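Local coordinates for protein hydroxymethyldihydropterin pyrophosphokinase-dihydropteroate synthase, putative (Plasmodium vivax, PDB 5Z79) that probably catalyses two successive steps of folate synthesis, transferring pyrophosphate to hydroxymethyldihydropterin and then joining the activated pterin to 4-aminobenzoate, at residues A[27-32]-A[77-82]; A[38-43]-A[87-92]; A[183-188]-A[206-211]; A[223-228]-A[257-262]. All coordinates share one frame; numbering follows the deposited sequence.

Interactions 1 and 2 each pin a part of the long loop between strand 43-54 and helix 105-111 to helix 27-42. Both are partly buried, but the first has no hydrogen bond between its segments whereas the second adds a tyrosine hydroxyl bonded to a backbone carbonyl. Interaction 3 is the buried one, where helix 174-188 lies on edge strand 207-213 with aliphatic side chains and a glutamate. It touches the other three. Interaction 4, partly buried, is joined by one backbone hydrogen bond and by I223 and L225 packing on 257-262, whose backbone also binds the ribose. Interactions 3 and 4 share the bound ATP analogue, which meets carboxylates in 206-211.

Interaction 1. Residues A[27-32]-A[77-82]; sequences CVTILE and RDISWI
A type I beta turn running from I79 to I82 presses its two end residues against T29 and I30 in the first turns of helix 27-42. The turn closes with the bond from I82 N to I79 O (3.1 Å), and both isoleucines point toward the helix. T29 meets both. Its OG1, CB and CG2 all border I79 CD1, with T29 OG1 nearest at 4.0 Å, and T29 CG2 also approaches I82 CG2 at 4.3 Å. OG1 stands beside the backbone N (chi1 -40°) and CG2 anti to it, and both branches of the threonine reach the turn. I30 adds the second layer. Its CD1 touches I79 CG2 at 4.3 Å, while I30 CG1 meets I82 CD1 at 4.4 Å. Branched aliphatic residues suit this place because they offer several methyls at a contact crossed by no hydrogen bond.

The polar work is done inside the loop. D78 OD1 accepts from S80 N (3.3 Å), making an Asx turn, and also from S80 OG (3.2 Å), so two donors fix the chain just ahead of the isoleucines. I82 CG1 lies over one face of the W81 ring, offset toward its rim.

Behind the contact, I30 and L31 rest on strand 13-21, and I30 also touches M205. E32 forms a salt bridge with R543 and a hydrogen bond with Y542, residues of the loop leading into strand 544-547. Helix 27-42 thus lies between the 77-82 loop, the sheet and that second loop.

Interaction 2. Residues A[38-43]-A[87-92]; sequences TEKYLG and PTVENS
Y41, in the last turn of helix 27-42, comes within 5.6 Å of S92 (CA to CA), where the extended residues V89 to S92 pass the helix end. G43 then leaves helical geometry with positive phi. A side chain at its backbone angles would press on the carbonyl O of L42, which explains the glycine.

Y41 carries the main polar link. Its hydroxyl, OH, donates to E90 O at 2.6 Å, with a C=O...donor angle of 145° and a tilt of only 16° from the carbonyl plane. E90 O lies in the plane of the phenol ring, at its edge, so the ring presents its rim to the loop. Tyrosine fits because a long flat side chain can span the gap and still end in a donor.

K40 runs beside it. CG is anti to the backbone N (chi1 168°), and the chain bends only at its last torsion. K40 CE approaches E90 O at 3.5 Å, while K40 NZ lies 3.5 Å from V89 CG2, the two side chains crossing obliquely. S92 CB lies near K40 O, and S92 OG is bonded to Y94 O.

The E90 carboxylate faces elsewhere, bonded to Y183 OH and to N241 N, with a weak ion pair to R248. E90 therefore joins three parts of the domain: its backbone carbonyl is held by helix 27-42, its side chain by helix 174-188 and by the loop around N241. The clear hydrogen bond across the contact is neutral, Y41 to a backbone carbonyl, with V89 and the K40 chain packed beside it.

Interaction 3. Residues A[183-188]-A[206-211]; sequences YIEQIM and IDIDIL. With APC (diphosphomethylphosphonic acid adenosyl ester), chain H.
E185 OE2 accepts from I208 N at 2.8 Å along a nearly straight path (N-H...acceptor angle 177°), arriving on the anti side of the carboxylate. CG lies anti to the carbonyl carbon (chi1 -80°) and the chain beyond it is extended, a length that lets a glutamate on the helix reach the strand backbone. D209 and L211 bond backbone to backbone with strand 13-21, so I208 N points to the opposite edge, where E185 meets it.

The same OE2 lies 3.1 Å from D207 OD1. These are two acceptors and no bond joins them; the salt bridge from D207 OD1 to R204 probably offsets the gathered negative charge, along with weak contacts from E185 to K182 and K189. D207 OD2 stands 2.6 Å from APC O2B, and D209 OD2 2.7 Å from APC O2G. Further along, APC N6 donates to I210 O at 2.6 Å, a bond that reads the adenine amino group.

Apolar contacts also join the two elements. I184 CG2 meets I208 CD1 at 3.7 Å, the side chains crossing at about a right angle, and M188 SD touches I206 CG2 at 4.0 Å. The short helix and strand segments run antiparallel at 178°. Helix on edge strand, with two aspartates facing the triphosphate, is the arrangement of the pyrophosphokinase fold, whose relatives use such a pair to bind magnesium.

Interaction 4. Residues A[223-228]-A[257-262]; sequences ISLKGE and DKIEFL. With APC (diphosphomethylphosphonic acid adenosyl ester), chain H.
The ribose O2' of the ATP analogue is gripped by two backbone atoms of neighbouring residues, E260 N (weakly) and F261 O, in a loop whose carbonyl at E260 also receives I223 N. APC O2' donates to F261 O at 3.0 Å, while E260 N makes its stronger bond to APC O3' at 2.8 Å (N-H...acceptor angle 149°). The hydrogen bonds to the sugar come from backbone atoms of E260 and F261.

F261 CG sits between the backbone N and the carbonyl carbon (chi1 66°). One face of its ring meets APC C1', offset toward the rim.

I223 N donates to E260 O at 3.3 Å from well above the carbonyl plane, so the bond is long and tilted. Apolar contacts reinforce it. I223 CD1 reaches L262 CB at 3.5 Å; CD1 is anti to CA (chi2 -173°). I223 CG2 and L225 CD1 each stand 4.4 Å from I259 CG2, so one methyl is shared by two residues, and branched aliphatics suit this partly buried seam.

L262 bonds through its backbone to E220 of strand 218-220. K226, at the N-cap of helix 227-235, has its N bonded to D229. The nucleotide-binding loop leads into strand 262-264 of the two-stranded sheet, while I259 rests on L178 and K182 of helix 174-188, and the lead-in to helix 227-235 packs against the loop.

Interaction 1. Residues A[27-32]-A[77-82]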
# COMPACT_ATOMS: atom_id res chain seq x y z
N CYS A 27 -10.25 -26.86 16.96
CA CYS A 27 -8.87 -26.77 17.37
C CYS A 27 -8.60 -26.12 18.77
O CYS A 27 -7.97 -26.73 19.62
CB CYS A 27 -8.17 -25.97 16.26
SG CYS A 27 -6.42 -25.75 16.51
N VAL A 28 -9.06 -24.89 18.98
CA VAL A 28 -8.73 -24.16 20.20
C VAL A 28 -9.24 -24.91 21.44
O VAL A 28 -8.50 -25.13 22.35
CB VAL A 28 -9.34 -22.74 20.21
CG1 VAL A 28 -9.02 -22.01 21.51
CG2 VAL A 28 -8.83 -21.94 19.03
N THR A 29 -10.52 -25.28 21.43
CA THR A 29 -11.17 -25.99 22.52
C THR A 29 -10.48 -27.31 22.84
O THR A 29 -10.38 -27.69 24.00
CB THR A 29 -12.61 -26.36 22.14
OG1 THR A 29 -13.24 -25.29 21.42
CG2 THR A 29 -13.42 -26.65 23.36
N ILE A 30 -10.04 -28.03 21.81
CA ILE A 30 -9.40 -29.30 22.00
C ILE A 30 -8.03 -29.12 22.67
O ILE A 30 -7.68 -29.85 23.57
CB ILE A 30 -9.27 -30.07 20.67
CG1 ILE A 30 -10.59 -30.76 20.31
CG2 ILE A 30 -8.18 -31.12 20.74
CD1 ILE A 30 -10.66 -31.24 18.87
N LEU A 31 -7.25 -28.14 22.25
CA LEU A 31 -5.92 -27.96 22.85
C LEU A 31 -6.08 -27.35 24.22
O LEU A 31 -5.38 -27.72 25.13
CB LEU A 31 -4.98 -27.10 21.96
CG LEU A 31 -4.78 -27.66 20.53
CD1 LEU A 31 -4.35 -26.58 19.56
CD2 LEU A 31 -3.78 -28.80 20.49
N GLU A 32 -7.01 -26.44 24.40
CA GLU A 32 -7.13 -25.75 25.66
C GLU A 32 -7.80 -26.67 26.64
O GLU A 32 -7.46 -26.62 27.85
CB GLU A 32 -7.87 -24.43 25.50
CG GLU A 32 -7.00 -23.37 24.80
CD GLU A 32 -7.60 -21.97 24.78
OE1 GLU A 32 -8.84 -21.84 24.95
OE2 GLU A 32 -6.81 -21.00 24.59
N ARG A 77 -17.00 -33.33 12.85
CA ARG A 77 -16.32 -32.61 13.93
C ARG A 77 -17.21 -32.41 15.16
O ARG A 77 -17.84 -31.38 15.29
CB ARG A 77 -15.82 -31.25 13.42
N ASP A 78 -17.25 -33.37 16.08
CA ASP A 78 -18.12 -33.22 17.26
C ASP A 78 -17.43 -33.10 18.58
O ASP A 78 -16.63 -33.93 18.94
CB ASP A 78 -19.09 -34.38 17.37
CG ASP A 78 -20.16 -34.11 18.35
OD1 ASP A 78 -20.50 -32.95 18.51
OD2 ASP A 78 -20.67 -35.05 18.98
N ILE A 79 -17.76 -32.06 19.33
CA ILE A 79 -17.17 -31.85 20.65
C ILE A 79 -18.25 -31.36 21.62
O ILE A 79 -17.94 -30.65 22.59
CB ILE A 79 -16.07 -30.74 20.58
CG1 ILE A 79 -16.68 -29.38 20.12
CG2 ILE A 79 -14.93 -31.16 19.67
CD1 ILE A 79 -15.75 -28.17 20.29
N SER A 80 -19.51 -31.71 21.37
CA SER A 80 -20.64 -31.18 22.16
C SER A 80 -20.74 -31.85 23.57
O SER A 80 -21.66 -31.56 24.35
CB SER A 80 -21.94 -31.42 21.41
OG SER A 80 -22.09 -32.82 21.23
N TRP A 81 -19.78 -32.74 23.84
CA TRP A 81 -19.61 -33.46 25.10
C TRP A 81 -18.48 -32.88 25.95
O TRP A 81 -18.36 -33.23 27.10
CB TRP A 81 -19.33 -34.95 24.82
CG TRP A 81 -18.20 -35.18 23.84
CD1 TRP A 81 -18.29 -35.29 22.47
CD2 TRP A 81 -16.82 -35.26 24.15
NE1 TRP A 81 -17.05 -35.45 21.91
CE2 TRP A 81 -16.12 -35.44 22.91
CE3 TRP A 81 -16.09 -35.22 25.34
CZ2 TRP A 81 -14.71 -35.58 22.84
CZ3 TRP A 81 -14.68 -35.35 25.28
CH2 TRP A 81 -14.00 -35.52 24.01
N ILE A 82 -17.65 -32.00 25.42
CA ILE A 82 -16.42 -31.60 26.14
C ILE A 82 -16.66 -30.77 27.40
O ILE A 82 -15.95 -30.87 28.39
CB ILE A 82 -15.42 -30.85 25.21
CG1 ILE A 82 -14.50 -31.88 24.52
CG2 ILE A 82 -14.60 -29.79 26.00
CD1 ILE A 82 -13.32 -31.30 23.75

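Interaction 2. Residues A[38-43]-A[87-92]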
# COMPACT_ATOMS: atom_id res chain seq x y z
N THR A 38 -3.74 -31.24 31.64
CA THR A 38 -2.30 -31.37 31.76
C THR A 38 -1.79 -30.55 32.92
O THR A 38 -0.99 -31.06 33.68
CB THR A 38 -1.57 -30.90 30.46
OG1 THR A 38 -2.01 -31.66 29.34
CG2 THR A 38 -0.09 -31.06 30.56
N GLU A 39 -2.21 -29.28 33.06
CA GLU A 39 -1.77 -28.44 34.20
C GLU A 39 -2.29 -29.06 35.52
O GLU A 39 -1.57 -29.24 36.49
CB GLU A 39 -2.20 -26.96 34.06
CG GLU A 39 -1.67 -26.00 35.15
CD GLU A 39 -1.67 -24.48 34.83
OE1 GLU A 39 -2.76 -23.83 34.90
OE2 GLU A 39 -0.58 -23.88 34.57
N LYS A 40 -3.56 -29.44 35.50
CA LYS A 40 -4.21 -30.01 36.63
C LYS A 40 -3.50 -31.26 37.15
O LYS A 40 -3.34 -31.42 38.36
CB LYS A 40 -5.66 -30.32 36.26
CG LYS A 40 -6.38 -31.18 37.28
CD LYS A 40 -7.80 -31.50 36.87
CE LYS A 40 -8.68 -31.69 38.08
NZ LYS A 40 -9.97 -30.98 37.89
N TYR A 41 -3.06 -32.14 36.27
CA TYR A 41 -2.50 -33.41 36.73
C TYR A 41 -0.98 -33.45 36.75
O TYR A 41 -0.43 -34.37 37.30
CB TYR A 41 -3.02 -34.59 35.88
CG TYR A 41 -4.51 -34.87 36.02
CD1 TYR A 41 -5.17 -34.66 37.23
CD2 TYR A 41 -5.26 -35.37 34.96
CE1 TYR A 41 -6.54 -34.92 37.36
CE2 TYR A 41 -6.63 -35.63 35.08
CZ TYR A 41 -7.26 -35.41 36.29
OH TYR A 41 -8.61 -35.67 36.48
N LEU A 42 -0.30 -32.47 36.18
CA LEU A 42 1.16 -32.58 36.04
C LEU A 42 1.95 -31.45 36.67
O LEU A 42 3.05 -31.69 37.16
CB LEU A 42 1.58 -32.68 34.59
CG LEU A 42 1.04 -33.88 33.84
CD1 LEU A 42 1.50 -33.80 32.40
CD2 LEU A 42 1.53 -35.18 34.45
N GLY A 43 1.44 -30.23 36.62
CA GLY A 43 2.22 -29.14 37.16
C GLY A 43 1.67 -27.81 36.78
O GLY A 43 0.50 -27.71 36.53
N PRO A 87 -16.31 -30.50 34.96
CA PRO A 87 -16.65 -30.60 36.39
C PRO A 87 -16.70 -32.01 36.94
O PRO A 87 -16.72 -32.17 38.14
CB PRO A 87 -18.03 -29.99 36.45
CG PRO A 87 -18.61 -30.30 35.11
CD PRO A 87 -17.48 -30.16 34.15
N THR A 88 -16.72 -33.01 36.06
CA THR A 88 -16.75 -34.44 36.42
C THR A 88 -15.34 -35.11 36.54
O THR A 88 -15.20 -36.29 36.95
CB THR A 88 -17.58 -35.23 35.37
OG1 THR A 88 -16.87 -35.32 34.12
CG2 THR A 88 -18.93 -34.54 35.15
N VAL A 89 -14.29 -34.38 36.18
CA VAL A 89 -12.96 -34.96 36.28
C VAL A 89 -12.46 -34.95 37.71
O VAL A 89 -12.49 -33.93 38.40
CB VAL A 89 -11.93 -34.31 35.33
CG1 VAL A 89 -12.36 -34.54 33.87
CG2 VAL A 89 -11.77 -32.81 35.58
N GLU A 90 -11.99 -36.10 38.13
CA GLU A 90 -11.46 -36.35 39.42
C GLU A 90 -10.31 -35.37 39.72
O GLU A 90 -9.61 -35.01 38.83
CB GLU A 90 -10.89 -37.77 39.33
CG GLU A 90 -11.81 -38.87 38.77
CD GLU A 90 -11.18 -39.82 37.74
OE1 GLU A 90 -10.82 -39.39 36.63
OE2 GLU A 90 -11.10 -41.03 38.00
N ASN A 91 -10.10 -34.96 40.98
CA ASN A 91 -9.02 -34.04 41.45
C ASN A 91 -7.59 -34.60 41.49
O ASN A 91 -7.37 -35.81 41.64
CB ASN A 91 -9.29 -33.61 42.89
CG ASN A 91 -10.38 -32.59 43.00
OD1 ASN A 91 -10.32 -31.55 42.40
ND2 ASN A 91 -11.37 -32.88 43.80
N SER A 92 -6.62 -33.68 41.43
CA SER A 92 -5.20 -34.01 41.60
C SER A 92 -4.95 -34.16 43.06
O SER A 92 -5.49 -33.43 43.84
CB SER A 92 -4.33 -32.86 41.08
OG SER A 92 -2.95 -33.13 41.21

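Interaction 3. Residues A[183-188]-A[206-211]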
# COMPACT_ATOMS: atom_id res chain seq x y z
N TYR A 183 -3.83 -41.45 29.79
CA TYR A 183 -5.10 -41.30 30.51
C TYR A 183 -5.89 -40.10 30.01
O TYR A 183 -7.05 -40.24 29.70
CB TYR A 183 -4.84 -41.16 32.04
CG TYR A 183 -6.10 -41.27 32.95
CD1 TYR A 183 -6.87 -42.42 32.99
CD2 TYR A 183 -6.49 -40.21 33.77
CE1 TYR A 183 -8.00 -42.51 33.81
CE2 TYR A 183 -7.61 -40.29 34.58
CZ TYR A 183 -8.37 -41.45 34.61
OH TYR A 183 -9.49 -41.54 35.43
N ILE A 184 -5.25 -38.93 29.95
CA ILE A 184 -5.86 -37.68 29.46
C ILE A 184 -6.43 -37.83 28.03
O ILE A 184 -7.61 -37.65 27.83
CB ILE A 184 -4.83 -36.53 29.57
CG1 ILE A 184 -4.73 -36.08 31.05
CG2 ILE A 184 -5.15 -35.38 28.64
CD1 ILE A 184 -3.44 -35.37 31.42
N GLU A 185 -5.61 -38.21 27.06
CA GLU A 185 -6.07 -38.51 25.72
C GLU A 185 -7.33 -39.38 25.77
O GLU A 185 -8.34 -39.00 25.21
CB GLU A 185 -4.98 -39.24 24.89
CG GLU A 185 -3.86 -38.37 24.26
CD GLU A 185 -2.72 -39.19 23.59
OE1 GLU A 185 -2.97 -40.36 23.24
OE2 GLU A 185 -1.57 -38.69 23.41
N GLN A 186 -7.28 -40.50 26.46
CA GLN A 186 -8.43 -41.39 26.45
C GLN A 186 -9.67 -40.69 27.00
O GLN A 186 -10.78 -40.92 26.53
CB GLN A 186 -8.13 -42.69 27.21
CG GLN A 186 -6.94 -43.47 26.65
CD GLN A 186 -7.06 -43.77 25.17
OE1 GLN A 186 -8.04 -43.40 24.53
NE2 GLN A 186 -6.05 -44.44 24.62
N ILE A 187 -9.47 -39.83 28.00
CA ILE A 187 -10.58 -39.12 28.61
C ILE A 187 -11.35 -38.28 27.61
O ILE A 187 -12.43 -37.80 27.90
CB ILE A 187 -10.10 -38.24 29.79
CG1 ILE A 187 -9.90 -39.10 31.04
CG2 ILE A 187 -11.11 -37.16 30.15
CD1 ILE A 187 -9.13 -38.40 32.13
N MET A 188 -10.78 -38.09 26.44
CA MET A 188 -11.36 -37.28 25.42
C MET A 188 -11.89 -38.17 24.28
O MET A 188 -13.00 -37.96 23.79
CB MET A 188 -10.30 -36.27 24.93
CG MET A 188 -9.55 -35.50 26.04
SD MET A 188 -8.71 -33.95 25.52
CE MET A 188 -7.31 -33.99 26.59
N ILE A 206 -6.56 -35.70 19.53
CA ILE A 206 -5.54 -35.04 20.34
C ILE A 206 -4.40 -36.05 20.47
O ILE A 206 -4.63 -37.27 20.44
CB ILE A 206 -6.12 -34.57 21.70
CG1 ILE A 206 -5.06 -33.99 22.63
CG2 ILE A 206 -6.84 -35.70 22.39
CD1 ILE A 206 -4.56 -32.64 22.22
N ASP A 207 -3.17 -35.54 20.55
CA ASP A 207 -2.01 -36.36 20.83
C ASP A 207 -0.93 -35.61 21.58
O ASP A 207 -0.39 -34.63 21.05
CB ASP A 207 -1.40 -36.90 19.56
CG ASP A 207 -0.60 -38.16 19.85
OD1 ASP A 207 -1.27 -39.10 20.38
OD2 ASP A 207 0.67 -38.22 19.60
N ILE A 208 -0.56 -36.12 22.76
CA ILE A 208 0.33 -35.42 23.68
C ILE A 208 1.56 -36.24 24.02
O ILE A 208 1.48 -37.25 24.73
CB ILE A 208 -0.36 -35.08 25.02
CG1 ILE A 208 -1.74 -34.43 24.82
CG2 ILE A 208 0.49 -34.10 25.81
CD1 ILE A 208 -2.66 -34.58 26.01
N ASP A 209 2.72 -35.79 23.54
CA ASP A 209 3.97 -36.51 23.70
C ASP A 209 4.99 -35.73 24.55
O ASP A 209 4.97 -34.51 24.61
CB ASP A 209 4.52 -36.87 22.32
CG ASP A 209 3.44 -37.55 21.36
OD1 ASP A 209 2.74 -38.52 21.75
OD2 ASP A 209 3.34 -37.12 20.17
N ILE A 210 5.84 -36.46 25.26
CA ILE A 210 6.92 -35.89 26.04
C ILE A 210 8.13 -35.82 25.18
O ILE A 210 8.65 -36.83 24.74
CB ILE A 210 7.33 -36.77 27.24
CG1 ILE A 210 6.11 -37.15 28.10
CG2 ILE A 210 8.38 -36.06 28.09
CD1 ILE A 210 6.17 -38.53 28.70
N LEU A 211 8.57 -34.59 24.99
CA LEU A 211 9.65 -34.27 24.12
C LEU A 211 10.92 -34.29 24.92
O LEU A 211 11.91 -34.84 24.49
CB LEU A 211 9.46 -32.88 23.56
CG LEU A 211 8.23 -32.62 22.69
CD1 LEU A 211 8.28 -31.18 22.22
CD2 LEU A 211 8.17 -33.58 21.50
PG APC H . 3.88 -38.91 17.34
O1G APC H . 2.98 -37.69 17.18
O2G APC H . 4.03 -39.34 18.78
O3G APC H . 5.20 -38.76 16.62
PB APC H . 1.78 -40.93 16.98
O1B APC H . 1.16 -41.48 15.72
O2B APC H . 0.91 -40.01 17.78
O3B APC H . 3.12 -40.13 16.61
PA APC H . 1.55 -42.37 19.67
O1A APC H . 0.06 -42.46 19.46
O2A APC H . 2.03 -41.23 20.51
C3A APC H . 2.36 -42.30 18.04
O5' APC H . 2.02 -43.74 20.35
C5' APC H . 2.85 -44.75 19.73
C4' APC H . 3.93 -45.18 20.69
O4' APC H . 4.69 -44.01 21.07
C3' APC H . 3.46 -45.82 22.01
O3' APC H . 4.01 -47.12 22.14
C2' APC H . 3.94 -44.87 23.11
O2' APC H . 4.48 -45.52 24.24
C1' APC H . 5.06 -44.10 22.42
N9 APC H . 5.25 -42.75 22.94
C8 APC H . 4.32 -41.73 23.03
N7 APC H . 4.81 -40.62 23.53
C5 APC H . 6.14 -40.92 23.79
C6 APC H . 7.20 -40.16 24.32
N6 APC H . 7.09 -38.89 24.70
N1 APC H . 8.41 -40.76 24.43
C2 APC H . 8.51 -42.04 24.04
N3 APC H . 7.59 -42.85 23.53
C4 APC H . 6.42 -42.23 23.43

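Interaction 4. Residues A[223-228]-A[257-262]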
# COMPACT_ATOMS: atom_id res chain seq x y z
N ILE A 223 8.12 -51.95 26.97
CA ILE A 223 7.46 -51.76 28.26
C ILE A 223 6.14 -52.50 28.29
O ILE A 223 5.39 -52.41 27.32
CB ILE A 223 7.16 -50.27 28.46
CG1 ILE A 223 8.47 -49.52 28.55
CG2 ILE A 223 6.34 -50.02 29.71
CD1 ILE A 223 8.28 -48.07 28.92
N SER A 224 5.82 -53.21 29.38
CA SER A 224 4.56 -53.93 29.45
C SER A 224 3.82 -53.78 30.77
O SER A 224 4.06 -54.51 31.73
CB SER A 224 4.78 -55.38 29.12
OG SER A 224 3.56 -56.08 29.20
N LEU A 225 2.86 -52.85 30.79
CA LEU A 225 2.14 -52.44 31.98
C LEU A 225 0.71 -52.95 32.03
O LEU A 225 -0.10 -52.56 31.22
CB LEU A 225 2.08 -50.93 31.99
CG LEU A 225 3.41 -50.22 32.17
CD1 LEU A 225 3.31 -48.84 31.52
CD2 LEU A 225 3.81 -50.14 33.66
N LYS A 226 0.38 -53.77 33.02
CA LYS A 226 -0.97 -54.31 33.16
C LYS A 226 -1.81 -53.29 33.88
O LYS A 226 -1.28 -52.31 34.39
CB LYS A 226 -0.96 -55.61 33.95
CG LYS A 226 0.10 -56.60 33.50
CD LYS A 226 1.33 -56.63 34.43
CE LYS A 226 2.35 -57.71 34.01
NZ LYS A 226 2.73 -57.56 32.56
N GLY A 227 -3.11 -53.53 33.96
CA GLY A 227 -4.01 -52.61 34.66
C GLY A 227 -3.60 -52.30 36.08
O GLY A 227 -3.71 -51.17 36.51
N GLU A 228 -3.11 -53.30 36.80
CA GLU A 228 -2.60 -53.16 38.16
C GLU A 228 -1.49 -52.13 38.19
O GLU A 228 -1.51 -51.21 39.01
CB GLU A 228 -2.07 -54.49 38.67
CG GLU A 228 -3.14 -55.49 39.12
CD GLU A 228 -4.09 -55.96 38.01
OE1 GLU A 228 -3.84 -55.64 36.82
OE2 GLU A 228 -5.11 -56.67 38.34
N ASP A 257 -1.99 -51.02 26.73
CA ASP A 257 -2.01 -51.28 25.29
C ASP A 257 -1.48 -50.09 24.53
O ASP A 257 -0.83 -50.26 23.50
CB ASP A 257 -3.41 -51.66 24.83
CG ASP A 257 -3.94 -52.91 25.54
OD1 ASP A 257 -3.29 -53.41 26.51
OD2 ASP A 257 -5.01 -53.41 25.12
N LYS A 258 -1.71 -48.89 25.06
CA LYS A 258 -1.25 -47.64 24.44
C LYS A 258 0.22 -47.23 24.73
O LYS A 258 0.63 -46.09 24.40
CB LYS A 258 -2.18 -46.49 24.85
CG LYS A 258 -3.68 -46.73 24.73
CD LYS A 258 -4.16 -46.76 23.30
CE LYS A 258 -5.67 -46.87 23.26
NZ LYS A 258 -6.13 -48.29 23.30
N ILE A 259 1.02 -48.12 25.33
CA ILE A 259 2.39 -47.76 25.72
C ILE A 259 3.31 -48.92 25.45
O ILE A 259 3.42 -49.84 26.25
CB ILE A 259 2.51 -47.31 27.20
CG1 ILE A 259 1.69 -46.06 27.42
CG2 ILE A 259 3.94 -46.97 27.58
CD1 ILE A 259 1.77 -45.53 28.82
N GLU A 260 4.02 -48.81 24.33
CA GLU A 260 4.91 -49.84 23.85
C GLU A 260 6.35 -49.56 24.11
O GLU A 260 7.12 -50.49 24.23
CB GLU A 260 4.69 -50.06 22.37
CG GLU A 260 3.36 -50.70 22.10
CD GLU A 260 3.35 -51.36 20.75
OE1 GLU A 260 3.16 -50.61 19.75
OE2 GLU A 260 3.55 -52.61 20.68
N PHE A 261 6.76 -48.31 24.17
CA PHE A 261 8.13 -48.03 24.55
C PHE A 261 8.26 -46.65 25.16
O PHE A 261 7.28 -45.93 25.25
CB PHE A 261 9.09 -48.23 23.36
CG PHE A 261 8.88 -47.27 22.26
CD1 PHE A 261 7.97 -47.53 21.26
CD2 PHE A 261 9.60 -46.08 22.22
CE1 PHE A 261 7.76 -46.62 20.25
CE2 PHE A 261 9.41 -45.17 21.20
CZ PHE A 261 8.48 -45.45 20.21
N LEU A 262 9.45 -46.32 25.63
CA LEU A 262 9.67 -45.01 26.19
C LEU A 262 11.05 -44.55 25.78
O LEU A 262 12.01 -45.32 25.78
CB LEU A 262 9.47 -44.99 27.71
CG LEU A 262 10.00 -43.77 28.48
CD1 LEU A 262 9.07 -42.59 28.40
CD2 LEU A 262 10.24 -44.13 29.92
PG APC H . 3.88 -38.91 17.34
O1G APC H . 2.98 -37.69 17.18
O2G APC H . 4.03 -39.34 18.78
O3G APC H . 5.20 -38.76 16.62
PB APC H . 1.78 -40.93 16.98
O1B APC H . 1.16 -41.48 15.72
O2B APC H . 0.91 -40.01 17.78
O3B APC H . 3.12 -40.13 16.61
PA APC H . 1.55 -42.37 19.67
O1A APC H . 0.06 -42.46 19.46
O2A APC H . 2.03 -41.23 20.51
C3A APC H . 2.36 -42.30 18.04
O5' APC H . 2.02 -43.74 20.35
C5' APC H . 2.85 -44.75 19.73
C4' APC H . 3.93 -45.18 20.69
O4' APC H . 4.69 -44.01 21.07
C3' APC H . 3.46 -45.82 22.01
O3' APC H . 4.01 -47.12 22.14
C2' APC H . 3.94 -44.87 23.11
O2' APC H . 4.48 -45.52 24.24
C1' APC H . 5.06 -44.10 22.42
N9 APC H . 5.25 -42.75 22.94
C8 APC H . 4.32 -41.73 23.03
N7 APC H . 4.81 -40.62 23.53
C5 APC H . 6.14 -40.92 23.79
C6 APC H . 7.20 -40.16 24.32
N6 APC H . 7.09 -38.89 24.70
N1 APC H . 8.41 -40.76 24.43
C2 APC H . 8.51 -42.04 24.04
N3 APC H . 7.59 -42.85 23.53
C4 APC H . 6.42 -42.23 23.43